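Local coordinates for Plm1 (Streptomyces sp. HK803, PDB 4HXY), which probably uses NADPH to reduce the beta-keto group of the polyketide chain made by the first module of phoslactomycin biosynthesis, at residues D22-N27 with S40-P45; A49-S54 with H80-V85. All blocks are in the same frame, centred on the assembly; numbering follows the deposited sequence.

Contact 1: D22-N27 with S40-P45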
loop_
_atom_site.group_PDB
_atom_site.type_symbol
_atom_site.label_atom_id
_atom_site.label_comp_id
_atom_site.label_asym_id
_atom_site.label_seq_id
_atom_site.Cartn_x
_atom_site.Cartn_y
_atom_site.Cartn_z
ATOM N N ASP A 22 -28.086 10.047 15.760
ATOM C CA ASP A 22 -29.097 9.137 15.187
ATOM C C ASP A 22 -29.352 9.376 13.694
ATOM O O ASP A 22 -29.927 8.528 13.009
ATOM C CB ASP A 22 -30.422 9.242 15.960
ATOM C CG ASP A 22 -31.193 10.518 15.645
ATOM O OD1 ASP A 22 -30.653 11.623 15.896
ATOM O OD2 ASP A 22 -32.345 10.414 15.156
ATOM N N ARG A 23 -28.933 10.540 13.207
ATOM C CA ARG A 23 -29.102 10.914 11.807
ATOM C C ARG A 23 -28.044 11.955 11.470
ATOM O O ARG A 23 -27.339 12.435 12.357
ATOM C CB ARG A 23 -30.504 11.477 11.561
ATOM C CG ARG A 23 -30.836 12.735 12.380
ATOM C CD ARG A 23 -32.293 13.190 12.182
ATOM N NE ARG A 23 -32.512 13.757 10.852
ATOM C CZ ARG A 23 -32.159 14.989 10.478
ATOM N NH1 ARG A 23 -32.394 15.398 9.233
ATOM N NH2 ARG A 23 -31.564 15.819 11.332
ATOM N N VAL A 24 -27.932 12.291 10.189
ATOM C CA VAL A 24 -26.969 13.295 9.730
ATOM C C VAL A 24 -27.762 14.401 9.048
ATOM O O VAL A 24 -28.395 14.166 8.026
ATOM C CB VAL A 24 -25.939 12.706 8.735
ATOM C CG1 VAL A 24 -24.934 13.769 8.334
ATOM C CG2 VAL A 24 -25.234 11.498 9.339
ATOM N N PRO A 25 -27.753 15.611 9.625
ATOM C CA PRO A 25 -28.565 16.649 9.018
ATOM C C PRO A 25 -27.927 17.224 7.776
ATOM O O PRO A 25 -26.696 17.199 7.643
ATOM C CB PRO A 25 -28.622 17.723 10.105
ATOM C CG PRO A 25 -27.334 17.587 10.816
ATOM C CD PRO A 25 -27.008 16.106 10.794
ATOM N N GLY A 26 -28.770 17.753 6.896
ATOM C CA GLY A 26 -28.323 18.553 5.766
ATOM C C GLY A 26 -28.621 17.902 4.429
ATOM O O GLY A 26 -29.324 16.890 4.339
ATOM N N ASN A 27 -28.061 18.502 3.388
ATOM C CA ASN A 27 -28.269 18.101 2.017
ATOM C C ASN A 27 -26.998 17.390 1.544
ATOM O O ASN A 27 -26.042 18.046 1.148
ATOM C CB ASN A 27 -28.525 19.360 1.192
ATOM C CG ASN A 27 -28.874 19.081 -0.253
ATOM O OD1 ASN A 27 -29.280 17.973 -0.629
ATOM N ND2 ASN A 27 -28.727 20.111 -1.087
ATOM N N SER A 40 -30.113 5.806 4.805
ATOM C CA SER A 40 -31.224 6.176 5.686
ATOM C C SER A 40 -30.846 7.150 6.800
ATOM O O SER A 40 -31.728 7.623 7.528
ATOM C CB SER A 40 -31.864 4.917 6.275
ATOM O OG SER A 40 -30.957 4.236 7.132
ATOM N N LEU A 41 -29.560 7.465 6.949
ATOM C CA LEU A 41 -29.113 8.493 7.885
ATOM C C LEU A 41 -29.453 9.903 7.396
ATOM O O LEU A 41 -29.453 10.850 8.185
ATOM C CB LEU A 41 -27.604 8.391 8.122
ATOM C CG LEU A 41 -27.128 7.211 8.971
ATOM C CD1 LEU A 41 -25.610 7.110 8.911
ATOM C CD2 LEU A 41 -27.589 7.361 10.422
ATOM N N PHE A 42 -29.729 10.015 6.099
ATOM C CA PHE A 42 -29.879 11.280 5.409
ATOM C C PHE A 42 -31.320 11.466 4.978
ATOM O O PHE A 42 -31.976 10.526 4.542
ATOM C CB PHE A 42 -28.989 11.308 4.165
ATOM C CG PHE A 42 -27.555 11.009 4.461
ATOM C CD1 PHE A 42 -26.710 12.019 4.884
ATOM C CD2 PHE A 42 -27.055 9.720 4.343
ATOM C CE1 PHE A 42 -25.392 11.740 5.198
ATOM C CE2 PHE A 42 -25.736 9.444 4.632
ATOM C CZ PHE A 42 -24.900 10.449 5.052
ATOM N N ASP A 43 -31.810 12.691 5.112
ATOM C CA ASP A 43 -33.120 13.022 4.597
ATOM C C ASP A 43 -32.917 13.519 3.170
ATOM O O ASP A 43 -32.167 14.465 2.938
ATOM C CB ASP A 43 -33.793 14.088 5.476
ATOM C CG ASP A 43 -34.278 13.531 6.814
ATOM O OD1 ASP A 43 -34.486 12.301 6.940
ATOM O OD2 ASP A 43 -34.457 14.325 7.756
ATOM N N ASP A 44 -33.569 12.850 2.232
ATOM C CA ASP A 44 -33.586 13.235 0.837
ATOM C C ASP A 44 -32.203 13.487 0.227
ATOM O O ASP A 44 -31.974 14.517 -0.410
ATOM C CB ASP A 44 -34.487 14.465 0.683
ATOM C CG ASP A 44 -35.888 14.214 1.229
ATOM O OD1 ASP A 44 -36.210 14.704 2.329
ATOM O OD2 ASP A 44 -36.646 13.491 0.558
ATOM N N PRO A 45 -31.289 12.519 0.391
ATOM C CA PRO A 45 -29.949 12.699 -0.160
ATOM C C PRO A 45 -29.928 12.745 -1.675
ATOM O O PRO A 45 -30.798 12.169 -2.337
ATOM C CB PRO A 45 -29.199 11.459 0.339
ATOM C CG PRO A 45 -30.247 10.408 0.483
ATOM C CD PRO A 45 -31.482 11.170 0.960
HETATM O O HOH W 1 -31.375 8.111 10.920
HETATM O O HOH W 2 -30.094 14.827 6.017
HETATM O O HOH W 3 -29.228 14.644 2.633
HETATM O O HOH W 4 -32.248 17.027 4.025
HETATM O O HOH W 5 -31.757 17.140 -0.394
#
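Arg23 reaches across to the exposed Asp43, the two side chains crossing at about a right angle. Arg23 CB packs against Leu41 O at 3.6 Å, and CG takes the crowded position between backbone N and carbonyl carbon (chi1 60°). The chain stays extended at chi2, then bends at chi3, turning the guanidinium toward Asp43. NE remains distant, 3.7 Å from Asp43 OD2, while NH1 makes the salt bridge at 2.8 Å. That bond is bent (145°), with OD2 met from above the carboxylate plane, so the pair is not ideally aligned. The more linear link is backbone: Val24 N donates to Leu41 O at 2.9 Å, N-H...O 172°. On the buried side the branched, apolar Val24 suits its place, its CB 3.7 Å from Phe42 CE1. Gly26 turns at backbone angles where a CB would jam against Pro25 O. Two waters lie between the acceptors Gly26 O and Asp43 O, at least one donating to both; another supplies protons to Asn27 OD1 and Asp44 O, likewise two acceptors. The two loops pack against helix 137-148 through Val24 (on Ala144 and Thr148) and Leu41 (on Arg140), and against strand 28-32 through Phe42 (on Trp28 and Leu30).

Contact 2: A49-S54 with H80-V85; sequences ASWDRS and HPTGPV
The rings of Trp51 and His80 stand steeply against each other, their planes 80° apart and the centroid of the tryptophan's six-membered ring 5.4 Å from that of the imidazole. They join, at the surface, the loop before strand 59-63 to the loop between helix 67-77 and strand 85-90. Trp51 CG is anti to the backbone N (chi1 178°), which sends the far corner of the indole across: CH2 lies 3.6 Å from His80 CB, and CZ2 is 4.0 Å from Thr82 CG2. Arg53 uses its flexible aliphatic chain to fill the angle between the rings. Its CG sits over the centre of the imidazole face, 3.5 Å from the His80 ring centroid, in a CH-pi contact. CD then passes over a face of Trp51, and NH1 returns to Trp51 O at 3.1 Å. Ala48 O accepts from NH1 as well, and Glu76 forms a salt bridge with NH2. An alanine in place of His80 would remove the ring face under Arg53 CG and probably leave that chain less firmly held, while the touch of Trp51 CH2 on CB could remain. With Arg53 NE 4.6 Å from His80 NE2, the arginine's charge might disfavour protonation of the imidazole, though the salt bridge to Glu76 would temper this.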
loop_
_atom_site.group_PDB
_atom_site.type_symbol
_atom_site.label_atom_id
_atom_site.label_comp_id
_atom_site.label_asym_id
_atom_site.label_seq_id
_atom_site.Cartn_x
_atom_site.Cartn_y
_atom_site.Cartn_z
ATOM N N ALA A 49 -26.910 11.435 -10.326
ATOM C CA ALA A 49 -27.945 11.704 -11.342
ATOM C C ALA A 49 -28.856 12.869 -10.966
ATOM O O ALA A 49 -29.207 13.675 -11.828
ATOM C CB ALA A 49 -28.761 10.452 -11.607
ATOM N N SER A 50 -29.221 12.973 -9.691
ATOM C CA SER A 50 -30.195 13.985 -9.232
ATOM C C SER A 50 -29.596 15.340 -8.834
ATOM O O SER A 50 -30.305 16.343 -8.775
ATOM C CB SER A 50 -31.008 13.433 -8.063
ATOM O OG SER A 50 -30.234 13.348 -6.873
ATOM N N TRP A 51 -28.297 15.366 -8.544
ATOM C CA TRP A 51 -27.627 16.582 -8.092
ATOM C C TRP A 51 -27.672 17.671 -9.166
ATOM O O TRP A 51 -27.235 17.457 -10.294
ATOM C CB TRP A 51 -26.174 16.251 -7.732
ATOM C CG TRP A 51 -25.316 17.388 -7.288
ATOM C CD1 TRP A 51 -25.701 18.523 -6.622
ATOM C CD2 TRP A 51 -23.895 17.459 -7.412
ATOM N NE1 TRP A 51 -24.604 19.312 -6.368
ATOM C CE2 TRP A 51 -23.481 18.673 -6.828
ATOM C CE3 TRP A 51 -22.929 16.613 -7.963
ATOM C CZ2 TRP A 51 -22.147 19.066 -6.793
ATOM C CZ3 TRP A 51 -21.602 17.002 -7.924
ATOM C CH2 TRP A 51 -21.223 18.222 -7.355
ATOM N N ASP A 52 -28.222 18.824 -8.803
ATOM C CA ASP A 52 -28.068 20.041 -9.594
ATOM C C ASP A 52 -26.722 20.647 -9.192
ATOM O O ASP A 52 -26.583 21.170 -8.080
ATOM C CB ASP A 52 -29.208 21.022 -9.301
ATOM C CG ASP A 52 -29.116 22.300 -10.129
ATOM O OD1 ASP A 52 -30.184 22.824 -10.527
ATOM O OD2 ASP A 52 -27.986 22.780 -10.385
ATOM N N ARG A 53 -25.750 20.591 -10.100
ATOM C CA ARG A 53 -24.369 20.989 -9.808
ATOM C C ARG A 53 -24.185 22.446 -9.364
ATOM O O ARG A 53 -23.098 22.820 -8.898
ATOM C CB ARG A 53 -23.450 20.689 -11.002
ATOM C CG ARG A 53 -22.738 19.332 -10.927
ATOM C CD ARG A 53 -23.682 18.179 -11.150
ATOM N NE ARG A 53 -22.972 16.905 -11.271
ATOM C CZ ARG A 53 -23.561 15.714 -11.316
ATOM N NH1 ARG A 53 -24.890 15.605 -11.258
ATOM N NH2 ARG A 53 -22.820 14.620 -11.417
ATOM N N SER A 54 -25.227 23.261 -9.501
ATOM C CA SER A 54 -25.193 24.633 -8.990
ATOM C C SER A 54 -25.386 24.701 -7.467
ATOM O O SER A 54 -24.938 25.648 -6.835
ATOM C CB SER A 54 -26.207 25.519 -9.727
ATOM O OG SER A 54 -27.542 25.140 -9.456
ATOM N N HIS A 80 -16.719 21.570 -8.614
ATOM C CA HIS A 80 -17.987 21.975 -8.038
ATOM C C HIS A 80 -17.831 22.151 -6.550
ATOM O O HIS A 80 -17.183 21.345 -5.913
ATOM C CB HIS A 80 -19.069 20.944 -8.316
ATOM C CG HIS A 80 -19.258 20.650 -9.765
ATOM N ND1 HIS A 80 -19.693 21.596 -10.664
ATOM C CD2 HIS A 80 -19.080 19.513 -10.472
ATOM C CE1 HIS A 80 -19.766 21.057 -11.864
ATOM N NE2 HIS A 80 -19.404 19.793 -11.774
ATOM N N PRO A 81 -18.405 23.207 -5.984
ATOM C CA PRO A 81 -18.332 23.356 -4.543
ATOM C C PRO A 81 -19.146 22.293 -3.813
ATOM O O PRO A 81 -20.289 22.028 -4.174
ATOM C CB PRO A 81 -18.923 24.760 -4.293
ATOM C CG PRO A 81 -18.829 25.446 -5.553
ATOM C CD PRO A 81 -18.938 24.417 -6.632
ATOM N N THR A 82 -18.527 21.662 -2.817
ATOM C CA THR A 82 -19.235 20.783 -1.911
ATOM C C THR A 82 -18.622 20.907 -0.534
ATOM O O THR A 82 -17.508 21.390 -0.369
ATOM C CB THR A 82 -19.119 19.287 -2.311
ATOM O OG1 THR A 82 -17.785 18.838 -2.067
ATOM C CG2 THR A 82 -19.478 19.066 -3.789
ATOM N N GLY A 83 -19.345 20.421 0.457
ATOM C CA GLY A 83 -18.767 20.239 1.765
ATOM C C GLY A 83 -17.764 19.098 1.771
ATOM O O GLY A 83 -17.397 18.570 0.708
ATOM N N PRO A 84 -17.330 18.692 2.974
ATOM C CA PRO A 84 -16.316 17.646 3.113
ATOM C C PRO A 84 -16.695 16.323 2.431
ATOM O O PRO A 84 -17.847 15.897 2.501
ATOM C CB PRO A 84 -16.230 17.438 4.628
ATOM C CG PRO A 84 -16.838 18.654 5.249
ATOM C CD PRO A 84 -17.846 19.152 4.277
ATOM N N VAL A 85 -15.707 15.701 1.800
ATOM C CA VAL A 85 -15.863 14.437 1.112
ATOM C C VAL A 85 -15.359 13.320 2.005
ATOM O O VAL A 85 -14.165 13.247 2.329
ATOM C CB VAL A 85 -15.064 14.419 -0.189
ATOM C CG1 VAL A 85 -15.191 13.079 -0.885
ATOM C CG2 VAL A 85 -15.544 15.564 -1.107
HETATM O O HOH W 6 -21.807 23.032 -6.166
#

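How the contacts relate
Contact 1 closes before contact 2 opens along the chain, and their centres lie about 15 Å apart, on the same side of the chain's centre, about 33 and 30 Å from it. One long loop, between helix 36-39 and strand 59-63, supplies a segment to each: 40-45 near its start and 49-54 further on. Its partners lead into strands 28-32 and 85-90, the parallel neighbours of strand 59-63 on its two flanks. The loop is thereby held at two places beside the starts of these strands. The NADPH pocket is built from residues between 194 and 370, so both contacts probably belong to the structural subdomain seen in modular polyketide synthase ketoreductases rather than to the catalytic one.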